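Local coordinates for protein pyridoxal kinase (Entamoeba histolytica, PDB 4S1H) that probably phosphorylates pyridoxal with ATP to give pyridoxal 5'-phosphate, and binds ADP and magnesium, at residues D73-Y83 with K104-I113. Sequence-based numbering, arbitrary orientation.
With MG (magnesium ion), chain D.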
loop_
_atom_site.group_PDB
_atom_site.type_symbol
_atom_site.label_atom_id
_atom_site.label_comp_id
_atom_site.label_asym_id
_atom_site.label_seq_id
_atom_site.Cartn_x
_atom_site.Cartn_y
_atom_site.Cartn_z
ATOM N N ASP A 73 15.457 -6.257 6.865
ATOM C CA ASP A 73 14.997 -7.596 6.411
ATOM C C ASP A 73 15.578 -8.771 7.202
ATOM O O ASP A 73 15.464 -9.924 6.747
ATOM C CB ASP A 73 15.304 -7.777 4.910
ATOM C CG ASP A 73 16.811 -7.778 4.603
ATOM O OD1 ASP A 73 17.658 -7.472 5.490
ATOM O OD2 ASP A 73 17.171 -8.075 3.454
ATOM N N LYS A 74 16.168 -8.488 8.370
ATOM C CA LYS A 74 16.935 -9.506 9.092
ATOM C C LYS A 74 16.024 -10.573 9.738
ATOM O O LYS A 74 16.470 -11.674 10.004
ATOM C CB LYS A 74 17.896 -8.865 10.124
ATOM C CG LYS A 74 17.414 -8.893 11.570
ATOM C CD LYS A 74 18.167 -7.928 12.506
ATOM C CE LYS A 74 17.210 -7.039 13.279
ATOM N NZ LYS A 74 16.625 -7.750 14.450
ATOM N N ASP A 75 14.761 -10.216 9.976
ATOM C CA ASP A 75 13.818 -11.018 10.744
ATOM C C ASP A 75 12.694 -11.623 9.881
ATOM O O ASP A 75 11.754 -12.175 10.418
ATOM C CB ASP A 75 13.191 -10.140 11.839
ATOM C CG ASP A 75 14.236 -9.538 12.783
ATOM O OD1 ASP A 75 15.025 -10.320 13.351
ATOM O OD2 ASP A 75 14.285 -8.293 12.929
ATOM N N ILE A 76 12.807 -11.499 8.559
ATOM C CA ILE A 76 11.816 -12.007 7.618
ATOM C C ILE A 76 11.608 -13.500 7.865
ATOM O O ILE A 76 12.572 -14.208 7.992
ATOM C CB ILE A 76 12.299 -11.762 6.158
ATOM C CG1 ILE A 76 12.277 -10.268 5.821
ATOM C CG2 ILE A 76 11.475 -12.517 5.128
ATOM C CD1 ILE A 76 10.985 -9.573 6.147
ATOM N N GLU A 77 10.363 -13.908 8.043
ATOM C CA GLU A 77 9.999 -15.355 8.141
ATOM C C GLU A 77 9.201 -15.862 6.947
ATOM O O GLU A 77 9.020 -17.084 6.795
ATOM C CB GLU A 77 9.217 -15.607 9.427
ATOM C CG GLU A 77 9.997 -15.281 10.698
ATOM C CD GLU A 77 9.151 -15.381 11.958
ATOM O OE1 GLU A 77 8.311 -16.304 12.059
ATOM O OE2 GLU A 77 9.332 -14.542 12.863
ATOM N N PHE A 78 8.705 -14.935 6.129
ATOM C CA PHE A 78 7.782 -15.226 5.039
ATOM C C PHE A 78 8.119 -14.357 3.857
ATOM O O PHE A 78 8.388 -13.152 4.006
ATOM C CB PHE A 78 6.327 -14.995 5.466
ATOM C CG PHE A 78 5.905 -15.868 6.599
ATOM C CD1 PHE A 78 5.377 -17.150 6.338
ATOM C CD2 PHE A 78 6.077 -15.472 7.901
ATOM C CE1 PHE A 78 5.009 -17.991 7.381
ATOM C CE2 PHE A 78 5.738 -16.296 8.957
ATOM C CZ PHE A 78 5.182 -17.545 8.691
ATOM N N LEU A 79 8.085 -14.976 2.674
ATOM C CA LEU A 79 8.349 -14.307 1.439
ATOM C C LEU A 79 7.224 -14.570 0.492
ATOM O O LEU A 79 6.738 -15.701 0.445
ATOM C CB LEU A 79 9.640 -14.837 0.874
ATOM C CG LEU A 79 10.134 -14.238 -0.422
ATOM C CD1 LEU A 79 10.526 -12.787 -0.243
ATOM C CD2 LEU A 79 11.330 -15.041 -0.860
ATOM N N VAL A 80 6.805 -13.542 -0.245
ATOM C CA VAL A 80 5.806 -13.686 -1.322
ATOM C C VAL A 80 6.313 -13.007 -2.552
ATOM O O VAL A 80 6.856 -11.882 -2.458
ATOM C CB VAL A 80 4.440 -13.074 -0.979
ATOM C CG1 VAL A 80 3.459 -13.203 -2.137
ATOM C CG2 VAL A 80 3.880 -13.703 0.264
ATOM N N THR A 81 6.156 -13.648 -3.693
ATOM C CA THR A 81 6.376 -13.004 -4.960
ATOM C C THR A 81 5.126 -13.091 -5.781
ATOM O O THR A 81 4.360 -14.094 -5.695
ATOM C CB THR A 81 7.623 -13.539 -5.697
ATOM O OG1 THR A 81 7.383 -14.900 -6.056
ATOM C CG2 THR A 81 8.893 -13.441 -4.853
ATOM N N GLY A 82 4.901 -12.063 -6.599
ATOM C CA GLY A 82 3.776 -11.976 -7.492
ATOM C C GLY A 82 4.206 -11.643 -8.892
ATOM O O GLY A 82 4.973 -12.410 -9.541
ATOM N N TYR A 83 3.709 -10.513 -9.378
ATOM C CA TYR A 83 3.893 -10.114 -10.762
ATOM C C TYR A 83 5.270 -9.526 -10.996
ATOM O O TYR A 83 5.718 -8.706 -10.194
ATOM C CB TYR A 83 2.844 -9.083 -11.178
ATOM C CG TYR A 83 3.009 -8.581 -12.583
ATOM C CD1 TYR A 83 2.487 -9.304 -13.667
ATOM C CD2 TYR A 83 3.682 -7.396 -12.850
ATOM C CE1 TYR A 83 2.645 -8.848 -14.967
ATOM C CE2 TYR A 83 3.831 -6.934 -14.134
ATOM C CZ TYR A 83 3.316 -7.652 -15.187
ATOM O OH TYR A 83 3.458 -7.196 -16.470
ATOM N N LYS A 104 18.132 -18.462 7.898
ATOM C CA LYS A 104 16.926 -18.705 8.675
ATOM C C LYS A 104 15.927 -19.477 7.852
ATOM O O LYS A 104 16.037 -19.542 6.625
ATOM C CB LYS A 104 16.317 -17.384 9.152
ATOM C CG LYS A 104 16.129 -16.333 8.069
ATOM C CD LYS A 104 16.030 -14.915 8.629
ATOM C CE LYS A 104 15.689 -13.925 7.527
ATOM N NZ LYS A 104 16.748 -13.816 6.485
ATOM N N LYS A 105 14.959 -20.072 8.537
ATOM C CA LYS A 105 13.848 -20.725 7.871
ATOM C C LYS A 105 12.876 -19.642 7.387
ATOM O O LYS A 105 12.397 -18.827 8.179
ATOM C CB LYS A 105 13.159 -21.702 8.806
ATOM C CG LYS A 105 12.415 -22.776 8.045
ATOM C CD LYS A 105 11.676 -23.705 8.959
ATOM C CE LYS A 105 11.683 -25.116 8.396
ATOM N NZ LYS A 105 11.017 -26.096 9.293
ATOM N N VAL A 106 12.650 -19.593 6.082
ATOM C CA VAL A 106 11.763 -18.619 5.482
ATOM C C VAL A 106 10.784 -19.397 4.603
ATOM O O VAL A 106 11.197 -20.134 3.718
ATOM C CB VAL A 106 12.532 -17.572 4.653
ATOM C CG1 VAL A 106 11.594 -16.566 3.988
ATOM C CG2 VAL A 106 13.537 -16.851 5.548
ATOM N N TYR A 107 9.505 -19.238 4.877
ATOM C CA TYR A 107 8.442 -19.842 4.095
ATOM C C TYR A 107 8.153 -18.954 2.865
ATOM O O TYR A 107 7.711 -17.813 2.987
ATOM C CB TYR A 107 7.196 -20.015 4.967
ATOM C CG TYR A 107 6.044 -20.796 4.348
ATOM C CD1 TYR A 107 5.965 -22.191 4.465
ATOM C CD2 TYR A 107 4.997 -20.145 3.693
ATOM C CE1 TYR A 107 4.896 -22.895 3.911
ATOM C CE2 TYR A 107 3.927 -20.846 3.129
ATOM C CZ TYR A 107 3.877 -22.217 3.253
ATOM O OH TYR A 107 2.814 -22.908 2.708
ATOM N N PHE A 108 8.393 -19.487 1.670
ATOM C CA PHE A 108 8.234 -18.737 0.432
ATOM C C PHE A 108 7.026 -19.223 -0.341
ATOM O O PHE A 108 6.979 -20.381 -0.786
ATOM C CB PHE A 108 9.528 -18.826 -0.366
ATOM C CG PHE A 108 9.475 -18.236 -1.761
ATOM C CD1 PHE A 108 8.607 -17.197 -2.117
ATOM C CD2 PHE A 108 10.328 -18.750 -2.745
ATOM C CE1 PHE A 108 8.610 -16.681 -3.406
ATOM C CE2 PHE A 108 10.351 -18.196 -4.007
ATOM C CZ PHE A 108 9.497 -17.161 -4.341
ATOM N N LEU A 109 6.023 -18.363 -0.436
ATOM C CA LEU A 109 4.866 -18.554 -1.295
ATOM C C LEU A 109 5.123 -17.817 -2.594
ATOM O O LEU A 109 5.191 -16.584 -2.616
ATOM C CB LEU A 109 3.592 -18.026 -0.615
ATOM C CG LEU A 109 2.244 -18.281 -1.316
ATOM C CD1 LEU A 109 1.115 -18.014 -0.333
ATOM C CD2 LEU A 109 2.038 -17.464 -2.568
ATOM N N CYS A 110 5.259 -18.547 -3.681
ATOM C CA CYS A 110 5.443 -17.995 -5.005
ATOM C C CYS A 110 4.106 -18.025 -5.718
ATOM O O CYS A 110 3.539 -19.101 -5.949
ATOM C CB CYS A 110 6.506 -18.766 -5.790
ATOM S SG CYS A 110 6.818 -18.110 -7.438
ATOM N N ASP A 111 3.579 -16.863 -6.043
ATOM C CA ASP A 111 2.342 -16.772 -6.812
ATOM C C ASP A 111 2.727 -16.367 -8.225
ATOM O O ASP A 111 2.944 -15.192 -8.495
ATOM C CB ASP A 111 1.471 -15.687 -6.176
ATOM C CG ASP A 111 0.089 -15.659 -6.709
ATOM O OD1 ASP A 111 -0.372 -16.690 -7.243
ATOM O OD2 ASP A 111 -0.596 -14.611 -6.521
ATOM N N PRO A 112 2.863 -17.334 -9.133
ATOM C CA PRO A 112 3.281 -17.012 -10.488
ATOM C C PRO A 112 2.133 -16.312 -11.205
ATOM O O PRO A 112 1.041 -16.840 -11.257
ATOM C CB PRO A 112 3.596 -18.372 -11.084
ATOM C CG PRO A 112 2.729 -19.336 -10.348
ATOM C CD PRO A 112 2.474 -18.736 -8.984
ATOM N N ILE A 113 2.388 -15.119 -11.717
ATOM C CA ILE A 113 1.389 -14.330 -12.439
ATOM C C ILE A 113 1.818 -14.288 -13.887
ATOM O O ILE A 113 2.715 -13.552 -14.281
ATOM C CB ILE A 113 1.246 -12.891 -11.903
ATOM C CG1 ILE A 113 1.098 -12.903 -10.384
ATOM C CG2 ILE A 113 0.076 -12.191 -12.581
ATOM C CD1 ILE A 113 -0.074 -13.702 -9.866
HETATM MG MG MG D . -2.135 -17.218 -8.016
HETATM O O HOH W 1 5.988 -14.691 -8.396
HETATM O O HOH W 2 5.025 -13.837 -11.752
HETATM O O HOH W 3 -2.794 -15.108 -8.134
HETATM O O HOH W 4 -1.431 -17.078 -9.856
HETATM O O HOH W 5 -3.061 -17.172 -5.895
HETATM O O HOH W 6 -3.971 -17.855 -8.676
#
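G82 O is hydrogen-bonded by two waters at the C-terminal end of the strand pair. One of these waters donates to both G82 O and D111 O and hydrogen-bonds T81 OG1; the other accepts from I113 N, so the two strand ends are joined through solvent. The direct link here is D111 N to T81 O, 2.9 Å. Further back, the backbones alternate as parallel strands do: Y107 N to E77 O, L79 N to Y107 O, L109 N to L79 O, and a longer bond from T81 N to L109 O at 3.3 Å. The axes of 78-81 and 107-110 lie 4.6 Å apart and 13° from parallel. With helix 87-100 they make a beta-alpha-beta unit in the central sheet of a ribokinase-clan kinase. That helix packs on the face carrying L79, T81 and F108. The F108 ring takes L79 CD2 over one face, a CH-pi contact 3.9 Å from its centroid. T81 OG1 meets its edge, 3.4 Å from F108 CE1. On the face of F78, V80 and L109, helix 216-229 packs instead. There F78 CD1 comes 3.7 Å from Y107 CB. At the far end, K104 lies across the turn of 73-76, with its CE 3.2 Å from I76 O. I76 O is buried with no hydrogen-bond partner in the model. The lysine chain bends at its last torsion (chi4 -64°), and K104 NZ bonds I100 O. D111 follows C110; its CG, anti to the backbone N (chi1 -170°), carries the carboxylate out to magnesium. D111 OD1 binds the metal at 2.0 Å, together with T141 O and four waters. D111 OD2 probably accepts from one of those waters. I113 CB points toward 73-83, and its CG2 touches the edge of the Y83 ring.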